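Local coordinates for aminoglycoside phosphotransferase (Alicyclobacillus acidocaldarius subsp. acidocaldarius, PDB 4PDY), which probably transfers a phosphoryl group, as the aminoglycoside phosphotransferase family with its protein-kinase-like fold generally does, and here holds a free amino acid in a pocket, at residues D41-V46 against A56-S61; I62-C67 against A95-H100; K84-V89 against Y106-V111. All blocks are in the same frame, centred on the assembly; numbering follows the deposited sequence. Where two conformers were deposited one is given.

Contact 1: residues D41-V46 against A56-S61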
loop_
_atom_site.group_PDB
_atom_site.type_symbol
_atom_site.label_atom_id
_atom_site.label_comp_id
_atom_site.label_asym_id
_atom_site.label_seq_id
_atom_site.Cartn_x
_atom_site.Cartn_y
_atom_site.Cartn_z
ATOM N N ASP A 41 -16.614 -10.559 -7.225
ATOM C CA ASP A 41 -16.828 -9.341 -6.488
ATOM C C ASP A 41 -15.471 -8.653 -6.393
ATOM O O ASP A 41 -14.632 -9.000 -5.570
ATOM C CB ASP A 41 -17.438 -9.618 -5.114
ATOM C CG ASP A 41 -17.825 -8.350 -4.376
ATOM O OD1 ASP A 41 -17.443 -7.245 -4.819
ATOM O OD2 ASP A 41 -18.502 -8.444 -3.335
ATOM N N GLY A 42 -15.255 -7.682 -7.265
ATOM C CA GLY A 42 -13.963 -7.009 -7.316
ATOM C C GLY A 42 -12.941 -7.993 -7.823
ATOM O O GLY A 42 -13.186 -8.690 -8.800
ATOM N N ASN A 43 -11.800 -8.072 -7.145
ATOM C CA ASN A 43 -10.730 -8.975 -7.591
ATOM C C ASN A 43 -10.729 -10.324 -6.873
ATOM O O ASN A 43 -9.760 -11.074 -6.969
ATOM C CB ASN A 43 -9.359 -8.319 -7.471
ATOM C CG ASN A 43 -8.874 -8.241 -6.043
ATOM O OD1 ASN A 43 -9.634 -8.477 -5.106
ATOM N ND2 ASN A 43 -7.593 -7.923 -5.867
ATOM N N ILE A 44 -11.818 -10.631 -6.170
ATOM C CA ILE A 44 -12.020 -11.970 -5.634
ATOM C C ILE A 44 -13.337 -12.537 -6.127
ATOM O O ILE A 44 -14.135 -11.845 -6.764
ATOM C CB ILE A 44 -11.910 -12.028 -4.094
ATOM C CG1 ILE A 44 -12.907 -11.092 -3.403
ATOM C CG2 ILE A 44 -10.488 -11.717 -3.642
ATOM C CD1 ILE A 44 -14.260 -11.698 -3.211
ATOM N N GLU A 45 -13.493 -13.820 -5.893
ATOM C CA GLU A 45 -14.752 -14.496 -6.127
ATOM C C GLU A 45 -15.343 -14.896 -4.791
ATOM O O GLU A 45 -14.667 -15.432 -3.930
ATOM C CB GLU A 45 -14.509 -15.733 -6.991
ATOM C CG GLU A 45 -15.769 -16.329 -7.569
ATOM C CD GLU A 45 -15.483 -17.454 -8.546
ATOM O OE1 GLU A 45 -15.121 -17.165 -9.711
ATOM O OE2 GLU A 45 -15.624 -18.631 -8.160
ATOM N N VAL A 46 -16.630 -14.618 -4.618
ATOM C CA VAL A 46 -17.336 -14.973 -3.397
ATOM C C VAL A 46 -17.975 -16.342 -3.582
ATOM O O VAL A 46 -18.680 -16.558 -4.564
ATOM C CB VAL A 46 -18.423 -13.938 -3.063
ATOM C CG1 VAL A 46 -19.173 -14.285 -1.767
ATOM C CG2 VAL A 46 -17.806 -12.562 -2.989
ATOM N N ALA A 56 -13.864 -16.056 0.424
ATOM C CA ALA A 56 -13.237 -15.268 -0.626
ATOM C C ALA A 56 -12.207 -16.139 -1.344
ATOM O O ALA A 56 -11.257 -16.608 -0.701
ATOM C CB ALA A 56 -12.530 -14.071 -0.005
ATOM N N ALA A 57 -12.370 -16.336 -2.641
ATOM C CA ALA A 57 -11.439 -17.123 -3.439
ATOM C C ALA A 57 -10.678 -16.176 -4.363
ATOM O O ALA A 57 -11.261 -15.346 -5.042
ATOM C CB ALA A 57 -12.206 -18.159 -4.227
ATOM N N LYS A 58 -9.357 -16.303 -4.347
ATOM C CA LYS A 58 -8.486 -15.437 -5.115
ATOM C C LYS A 58 -7.753 -16.234 -6.192
ATOM O O LYS A 58 -7.122 -17.248 -5.882
ATOM C CB LYS A 58 -7.456 -14.803 -4.183
ATOM C CG LYS A 58 -6.438 -13.888 -4.890
ATOM C CD LYS A 58 -7.075 -12.636 -5.476
ATOM C CE LYS A 58 -6.078 -11.738 -6.209
ATOM N NZ LYS A 58 -5.150 -11.092 -5.252
ATOM N N ARG A 59 -7.875 -15.764 -7.428
ATOM C CA ARG A 59 -7.056 -16.203 -8.529
ATOM C C ARG A 59 -5.808 -15.316 -8.525
ATOM O O ARG A 59 -5.905 -14.081 -8.636
ATOM C CB ARG A 59 -7.788 -16.028 -9.842
ATOM C CG ARG A 59 -6.975 -16.444 -11.049
ATOM C CD ARG A 59 -7.682 -16.154 -12.356
ATOM N NE ARG A 59 -8.722 -17.140 -12.673
ATOM C CZ ARG A 59 -10.034 -16.923 -12.734
ATOM N NH1 ARG A 59 -10.580 -15.748 -12.440
ATOM N NH2 ARG A 59 -10.815 -17.928 -13.101
ATOM N N SER A 60 -4.649 -15.947 -8.382
ATOM C CA SER A 60 -3.388 -15.229 -8.276
ATOM C C SER A 60 -2.382 -15.776 -9.286
ATOM O O SER A 60 -2.550 -16.872 -9.824
ATOM C CB SER A 60 -2.843 -15.349 -6.845
ATOM O OG SER A 60 -1.609 -14.654 -6.680
ATOM N N SER A 61 -1.349 -14.988 -9.565
ATOM C CA SER A 61 -0.213 -15.458 -10.331
ATOM C C SER A 61 1.017 -15.682 -9.448
ATOM O O SER A 61 2.079 -15.994 -9.970
ATOM C CB SER A 61 0.059 -14.514 -11.503
ATOM O OG SER A 61 -0.926 -14.718 -12.519
HETATM O O HOH W 1 -9.705 -13.498 -8.030
HETATM O O HOH W 2 -6.939 -9.870 -3.317
#

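Contact 2: residues I62-C67 against A95-H100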
loop_
_atom_site.group_PDB
_atom_site.type_symbol
_atom_site.label_atom_id
_atom_site.label_comp_id
_atom_site.label_asym_id
_atom_site.label_seq_id
_atom_site.Cartn_x
_atom_site.Cartn_y
_atom_site.Cartn_z
ATOM N N ILE A 62 0.873 -15.616 -8.127
ATOM C CA ILE A 62 2.019 -15.910 -7.264
ATOM C C ILE A 62 2.434 -17.362 -7.402
ATOM O O ILE A 62 1.628 -18.251 -7.683
ATOM C CB ILE A 62 1.820 -15.575 -5.766
ATOM C CG1 ILE A 62 0.754 -16.452 -5.101
ATOM C CG2 ILE A 62 1.540 -14.101 -5.578
ATOM C CD1 ILE A 62 0.704 -16.212 -3.603
ATOM N N ALA A 63 3.724 -17.613 -7.247
ATOM C CA ALA A 63 4.232 -18.970 -7.262
ATOM C C ALA A 63 3.740 -19.765 -6.058
ATOM O O ALA A 63 3.563 -19.207 -4.966
ATOM C CB ALA A 63 5.745 -18.932 -7.281
ATOM N N PRO A 64 3.558 -21.089 -6.221
ATOM C CA PRO A 64 3.156 -21.889 -5.067
ATOM C C PRO A 64 4.097 -21.752 -3.877
ATOM O O PRO A 64 3.627 -21.679 -2.748
ATOM C CB PRO A 64 3.133 -23.312 -5.621
ATOM C CG PRO A 64 2.772 -23.130 -7.053
ATOM C CD PRO A 64 3.414 -21.842 -7.479
ATOM N N ALA A 65 5.404 -21.708 -4.132
ATOM C CA ALA A 65 6.377 -21.547 -3.042
ATOM C C ALA A 65 6.145 -20.237 -2.266
ATOM O O ALA A 65 6.302 -20.189 -1.048
ATOM C CB ALA A 65 7.791 -21.587 -3.577
ATOM N N HIS A 66 5.771 -19.195 -2.996
ATOM C CA HIS A 66 5.471 -17.899 -2.414
ATOM C C HIS A 66 4.201 -17.993 -1.571
ATOM O O HIS A 66 4.131 -17.516 -0.450
ATOM C CB HIS A 66 5.388 -16.860 -3.529
ATOM C CG HIS A 66 5.107 -15.468 -3.076
ATOM N ND1 HIS A 66 4.973 -14.427 -3.966
ATOM C CD2 HIS A 66 4.875 -14.942 -1.847
ATOM C CE1 HIS A 66 4.669 -13.323 -3.313
ATOM N NE2 HIS A 66 4.594 -13.608 -2.025
ATOM N N CYS A 67 3.196 -18.677 -2.108
ATOM C CA CYS A 67 1.966 -18.864 -1.327
ATOM C C CYS A 67 2.258 -19.576 0.006
ATOM O O CYS A 67 1.730 -19.199 1.049
ATOM C CB CYS A 67 0.908 -19.620 -2.142
ATOM S SG CYS A 67 -0.732 -19.635 -1.417
ATOM N N ALA A 95 -3.817 -28.843 1.410
ATOM C CA ALA A 95 -2.959 -27.890 0.702
ATOM C C ALA A 95 -3.496 -26.480 0.895
ATOM O O ALA A 95 -4.705 -26.285 0.983
ATOM C CB ALA A 95 -2.897 -28.210 -0.774
ATOM N N PRO A 96 -2.608 -25.479 0.972
ATOM C CA PRO A 96 -3.078 -24.097 1.160
ATOM C C PRO A 96 -3.506 -23.366 -0.126
ATOM O O PRO A 96 -3.951 -22.232 -0.064
ATOM C CB PRO A 96 -1.860 -23.412 1.795
ATOM C CG PRO A 96 -0.720 -24.176 1.236
ATOM C CD PRO A 96 -1.143 -25.592 1.101
ATOM N N TYR A 97 -3.364 -24.021 -1.279
ATOM C CA TYR A 97 -3.740 -23.449 -2.567
ATOM C C TYR A 97 -4.118 -24.589 -3.490
ATOM O O TYR A 97 -3.843 -25.745 -3.175
ATOM C CB TYR A 97 -2.549 -22.648 -3.165
ATOM C CG TYR A 97 -1.337 -23.527 -3.412
ATOM C CD1 TYR A 97 -1.243 -24.346 -4.518
ATOM C CD2 TYR A 97 -0.348 -23.612 -2.470
ATOM C CE1 TYR A 97 -0.177 -25.192 -4.701
ATOM C CE2 TYR A 97 0.747 -24.448 -2.641
ATOM C CZ TYR A 97 0.815 -25.249 -3.751
ATOM O OH TYR A 97 1.873 -26.090 -3.932
ATOM N N VAL A 98 -4.671 -24.213 -4.640
ATOM C CA VAL A 98 -4.849 -25.107 -5.775
ATOM C C VAL A 98 -4.104 -24.462 -6.946
ATOM O O VAL A 98 -4.314 -23.295 -7.234
ATOM C CB VAL A 98 -6.340 -25.307 -6.161
ATOM C CG1 VAL A 98 -6.488 -26.175 -7.394
ATOM C CG2 VAL A 98 -7.101 -25.921 -5.013
ATOM N N ARG A 99 -3.304 -25.255 -7.633
ATOM C CA ARG A 99 -2.606 -24.793 -8.823
ATOM C C ARG A 99 -3.337 -25.407 -10.018
ATOM O O ARG A 99 -3.444 -26.629 -10.107
ATOM C CB ARG A 99 -1.149 -25.253 -8.782
ATOM C CG ARG A 99 -0.302 -24.821 -9.942
ATOM C CD ARG A 99 0.056 -23.355 -9.821
ATOM N NE ARG A 99 0.856 -22.981 -10.952
ATOM C CZ ARG A 99 1.143 -21.746 -11.300
ATOM N NH1 ARG A 99 0.715 -20.724 -10.572
ATOM N NH2 ARG A 99 1.897 -21.546 -12.372
ATOM N N HIS A 100 -3.817 -24.572 -10.925
ATOM C CA HIS A 100 -4.556 -25.073 -12.095
ATOM C C HIS A 100 -4.519 -24.035 -13.214
ATOM O O HIS A 100 -4.744 -22.842 -12.977
ATOM C CB HIS A 100 -6.003 -25.370 -11.702
ATOM C CG HIS A 100 -6.813 -26.030 -12.772
ATOM N ND1 HIS A 100 -6.541 -27.296 -13.237
ATOM C CD2 HIS A 100 -7.930 -25.621 -13.419
ATOM C CE1 HIS A 100 -7.441 -27.630 -14.143
ATOM N NE2 HIS A 100 -8.292 -26.628 -14.276
#

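Contact 3: residues K84-V89 against Y106-V111. With HIS (histidine), chain B.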
loop_
_atom_site.group_PDB
_atom_site.type_symbol
_atom_site.label_atom_id
_atom_site.label_comp_id
_atom_site.label_asym_id
_atom_site.label_seq_id
_atom_site.Cartn_x
_atom_site.Cartn_y
_atom_site.Cartn_z
ATOM N N LYS A 84 -5.216 -9.973 12.776
ATOM C CA LYS A 84 -5.818 -9.035 11.830
ATOM C C LYS A 84 -5.647 -9.454 10.384
ATOM O O LYS A 84 -5.173 -8.679 9.546
ATOM C CB LYS A 84 -5.268 -7.614 12.032
ATOM C CG LYS A 84 -5.333 -7.112 13.472
ATOM C CD LYS A 84 -6.773 -6.842 13.913
ATOM C CE LYS A 84 -6.845 -6.384 15.351
ATOM N NZ LYS A 84 -6.112 -5.123 15.667
ATOM N N PHE A 85 -6.075 -10.682 10.091
ATOM C CA PHE A 85 -5.959 -11.218 8.747
ATOM C C PHE A 85 -7.068 -12.234 8.485
ATOM O O PHE A 85 -7.527 -12.917 9.399
ATOM C CB PHE A 85 -4.587 -11.846 8.478
ATOM C CG PHE A 85 -4.311 -13.083 9.269
ATOM C CD1 PHE A 85 -3.998 -13.024 10.627
ATOM C CD2 PHE A 85 -4.304 -14.317 8.652
ATOM C CE1 PHE A 85 -3.767 -14.171 11.347
ATOM C CE2 PHE A 85 -4.031 -15.471 9.368
ATOM C CZ PHE A 85 -3.760 -15.401 10.709
ATOM N N ALA A 86 -7.427 -12.339 7.221
ATOM C CA ALA A 86 -8.393 -13.342 6.787
ATOM C C ALA A 86 -7.734 -14.712 6.808
ATOM O O ALA A 86 -6.634 -14.917 6.328
ATOM C CB ALA A 86 -8.904 -13.037 5.397
ATOM N N ARG A 87 -8.423 -15.676 7.379
ATOM C CA ARG A 87 -7.886 -16.990 7.608
ATOM C C ARG A 87 -7.991 -17.903 6.403
ATOM O O ARG A 87 -9.081 -18.074 5.825
ATOM C CB ARG A 87 -8.560 -17.637 8.808
ATOM C CG ARG A 87 -8.561 -16.787 10.056
ATOM C CD ARG A 87 -7.164 -16.288 10.436
ATOM N NE ARG A 87 -7.266 -15.110 11.329
ATOM C CZ ARG A 87 -7.387 -15.159 12.646
ATOM N NH1 ARG A 87 -7.567 -14.039 13.317
ATOM N NH2 ARG A 87 -7.388 -16.318 13.302
ATOM N N PHE A 88 -6.893 -18.557 6.055
ATOM C CA PHE A 88 -6.822 -19.414 4.905
ATOM C C PHE A 88 -7.543 -20.730 5.163
ATOM O O PHE A 88 -7.482 -21.289 6.246
ATOM C CB PHE A 88 -5.347 -19.679 4.557
ATOM C CG PHE A 88 -4.562 -18.418 4.198
ATOM C CD1 PHE A 88 -4.683 -17.853 2.960
ATOM C CD2 PHE A 88 -3.713 -17.815 5.118
ATOM C CE1 PHE A 88 -3.977 -16.713 2.608
ATOM C CE2 PHE A 88 -3.018 -16.671 4.794
ATOM C CZ PHE A 88 -3.148 -16.114 3.541
ATOM N N VAL A 89 -8.230 -21.206 4.133
ATOM C CA VAL A 89 -8.921 -22.494 4.139
ATOM C C VAL A 89 -8.103 -23.443 3.285
ATOM O O VAL A 89 -7.676 -23.088 2.189
ATOM C CB VAL A 89 -10.360 -22.362 3.602
ATOM C CG1 VAL A 89 -11.013 -23.730 3.571
ATOM C CG2 VAL A 89 -11.106 -21.374 4.488
ATOM N N TYR A 106 -6.243 -19.449 -3.941
ATOM C CA TYR A 106 -6.335 -19.663 -2.500
ATOM C C TYR A 106 -7.584 -19.021 -1.957
ATOM O O TYR A 106 -8.105 -18.089 -2.550
ATOM C CB TYR A 106 -5.051 -19.184 -1.770
ATOM C CG TYR A 106 -4.773 -17.710 -1.858
ATOM C CD1 TYR A 106 -5.305 -16.831 -0.938
ATOM C CD2 TYR A 106 -3.914 -17.197 -2.826
ATOM C CE1 TYR A 106 -5.088 -15.473 -1.007
ATOM C CE2 TYR A 106 -3.681 -15.830 -2.897
ATOM C CZ TYR A 106 -4.252 -14.968 -1.973
ATOM O OH TYR A 106 -4.028 -13.605 -2.012
ATOM N N VAL A 107 -8.049 -19.567 -0.838
ATOM C CA VAL A 107 -9.360 -19.260 -0.293
ATOM C C VAL A 107 -9.183 -18.846 1.161
ATOM O O VAL A 107 -8.416 -19.462 1.908
ATOM C CB VAL A 107 -10.267 -20.513 -0.389
ATOM C CG1 VAL A 107 -11.613 -20.253 0.245
ATOM C CG2 VAL A 107 -10.453 -20.971 -1.835
ATOM N N THR A 108 -9.944 -17.828 1.561
ATOM C CA THR A 108 -10.019 -17.426 2.962
ATOM C C THR A 108 -11.467 -17.367 3.428
ATOM O O THR A 108 -12.434 -17.300 2.638
ATOM C CB THR A 108 -9.385 -16.052 3.243
ATOM O OG1 THR A 108 -10.114 -15.019 2.593
ATOM C CG2 THR A 108 -7.943 -15.984 2.773
ATOM N N GLU A 109 -11.624 -17.444 4.743
ATOM C CA GLU A 109 -12.918 -17.166 5.355
ATOM C C GLU A 109 -13.260 -15.739 4.961
ATOM O O GLU A 109 -12.361 -14.912 4.767
ATOM C CB GLU A 109 -12.850 -17.289 6.893
ATOM C CG GLU A 109 -12.402 -18.642 7.448
ATOM C CD GLU A 109 -13.410 -19.795 7.307
ATOM O OE1 GLU A 109 -14.621 -19.565 7.106
ATOM O OE2 GLU A 109 -12.981 -20.970 7.421
ATOM N N TRP A 110 -14.544 -15.435 4.842
ATOM C CA TRP A 110 -14.971 -14.097 4.570
ATOM C C TRP A 110 -14.832 -13.204 5.771
ATOM O O TRP A 110 -15.131 -13.612 6.889
ATOM C CB TRP A 110 -16.450 -14.122 4.255
ATOM C CG TRP A 110 -16.964 -12.850 3.807
ATOM C CD1 TRP A 110 -17.749 -11.946 4.502
ATOM C CD2 TRP A 110 -16.817 -12.344 2.508
ATOM N NE1 TRP A 110 -18.048 -10.884 3.684
ATOM C CE2 TRP A 110 -17.486 -11.111 2.453
ATOM C CE3 TRP A 110 -16.178 -12.822 1.363
ATOM C CZ2 TRP A 110 -17.501 -10.340 1.310
ATOM C CZ3 TRP A 110 -16.189 -12.063 0.243
ATOM C CH2 TRP A 110 -16.856 -10.842 0.208
ATOM N N VAL A 111 -14.385 -11.976 5.533
ATOM C CA VAL A 111 -14.308 -10.959 6.562
ATOM C C VAL A 111 -15.377 -9.912 6.324
ATOM O O VAL A 111 -15.371 -9.236 5.300
ATOM C CB VAL A 111 -12.933 -10.269 6.568
ATOM C CG1 VAL A 111 -12.923 -9.223 7.662
ATOM C CG2 VAL A 111 -11.841 -11.303 6.761
HETATM N N HIS B . -15.923 -7.943 3.225
HETATM C CA HIS B . -15.105 -7.374 2.159
HETATM C C HIS B . -15.865 -6.225 1.504
HETATM O O HIS B . -16.495 -6.368 0.517
HETATM C CB HIS B . -14.755 -8.421 1.094
HETATM C CG HIS B . -13.817 -9.500 1.555
HETATM N ND1 HIS B . -12.734 -9.902 0.803
HETATM C CD2 HIS B . -13.810 -10.276 2.667
HETATM C CE1 HIS B . -12.095 -10.872 1.434
HETATM N NE2 HIS B . -12.721 -11.113 2.572
HETATM O OXT HIS B . -15.837 -5.094 2.001
HETATM O O HOH W 3 -6.736 -22.078 -0.104
#

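Contact 1: residues D41-V46 against A56-S61
The antiparallel beta hairpin of strands 44-49 and 54-60 belongs to the sheet of the kinase-like N-terminal lobe, and a type II' turn, Asp41 to Ile44, leads into its first strand from strand 35-41. Ala56 stands across from Val46 in a non-hydrogen-bonded pair. Its CB is 4.3 Å from Ile44 CD1, and the same methyl touches the bound histidine. At Ala57 the strands are locked by two nearly straight bonds lying in the carbonyl planes. Ala57 N donates to Glu45 O over 2.8 Å, and Glu45 N returns a bond to Ala57 O at 175°. The carboxylate of Glu45 is turned away from this pair toward Arg38 and Trp47. Lys58 leaves the strand with CG anti to its backbone N, then bends at chi2 (66°) and chi4. Its CD lies 3.4 Å from Asn43 O and touches Ile44 CG2, the two side chains crossing at about a right angle. The amine goes on to a salt bridge with Glu245 and donates to a water that accepts a second, weak bond from Asn43 ND2. Beyond the paired residues, a second water spans the diverging backbones, donating to Asn43 O at 2.6 Å and accepting from Arg59 N at 3.0 Å.

Contact 2: residues I62-C67 against A95-H100
Apolar contact carries most of the meeting between the start of helix 64-79 and strand 98-100 with the residues leading into it. Pro64, in the first turn of the helix, directs its ring at two neighbours. Its CB presses on the phenol end of Tyr97, 3.6 Å from CZ, while its CG touches Arg99 CD at 3.9 Å, the two side chains crossing at about a right angle. A chi1 of 61° sets CG of Tyr97 between the backbone N and the carbonyl carbon and brings the ring against the first turn of the helix. Pro64 CA then lies over one ring face near its rim, and the backbone N of Arg99 meets the ring edge in plane.

One turn further along the helix, a sulfur-aromatic contact joins the same ring. Cys67 SG, anti to its own backbone N, approaches obliquely at 5.2 Å from the centroid of Tyr97, and it packs on Tyr97 CB at 3.9 Å.

Polar groups gather around this apolar patch without a direct hydrogen bond across it. The guanidinium of Arg99 has Pro64 CD over one face. Its NH1 remains 3.9 Å from Ile62 O, yet both atoms bond to Thr104 OG1, so the threonine hydroxyl links them, and NH2 forms a salt bridge with Asp102. Tyr97 OH is hydrogen-bonded to Arg68 NH2. Within the helix start, Cys67 N binds Ala63 O at 2.9 Å, with Ala63 at the N-cap position.

Packing of the helix's first turn against the sheet is consistent with the kinase-like N-terminal lobe, in which helix 64-79 probably corresponds to helix C.

Contact 3: residues K84-V89 against Y106-V111
The short, weakly bonded strand 88-89 lies antiparallel to strand 103-109 in the sheet of the kinase-like N-terminal lobe, and the chain beyond this second strand runs into what probably corresponds to the hinge between the lobes. The smallest bump is the methyl of Ala86. It sits in the notch between Thr108 and Val111, with CB 3.6 Å from Thr108 OG1 and 3.7 Å from Val111 CG2. Phe88 and Thr108 face each other in a non-hydrogen-bonded pair, and their side chains run alongside, pointing the same way. With chi1 at -61°, the Phe88 ring places CD1 against the CG2 methyl of Thr108 and sends its CE1 to within 3.8 Å of Tyr106 CD1. That Tyr106 carbon lies at the edge of the Phe88 ring, in its plane, and the two rings are inclined at 62°. Val71 and Leu74 of helix 64-79 also pack on Phe88.

On the opposite sheet face, Val89 CB rests on Val107 CG1. The CG2 branch of Val89 reaches across the bent Glu109 side chain to within 3.5 Å of OE2, while OE1 forms a salt bridge with Arg53.

Two backbone bonds set this fit. Glu109 N donates to Arg87 O at 2.8 Å, in the carbonyl plane, whereas Val89 N approaches Val107 O from above the plane, over 2.8 Å. A water then bridges Val89 O and Val107 N, its hydrogen bonds joining the strands there. Past the strand, the bound histidine lays its CD2 over the centre of the Trp110 ring, and its alpha-amino N donates to Val111 O at 2.5 Å.

From the N terminus, contact 1 closes first, its two segments brought together by the hairpin that joins strands 44-49 and 54-60. The chain then passes directly into 62-67, where contact 2 opens at the start of helix 64-79. Before contact 2 closes at 95-100, contact 3 opens at 84-89; it closes at 106-111, so contacts 2 and 3 cross. Strand 54-60 pairs with strand 103-109, joining contacts 1 and 3 through backbone bonds between Lys58 and Tyr106 and between Ala56 and Thr108. Tyr106 also packs on Cys67 and Pro96, bringing contact 2 alongside. Together they tie hairpin, helix and sheet within one lobe, and contacts 1 and 3 both contribute residues to the histidine pocket.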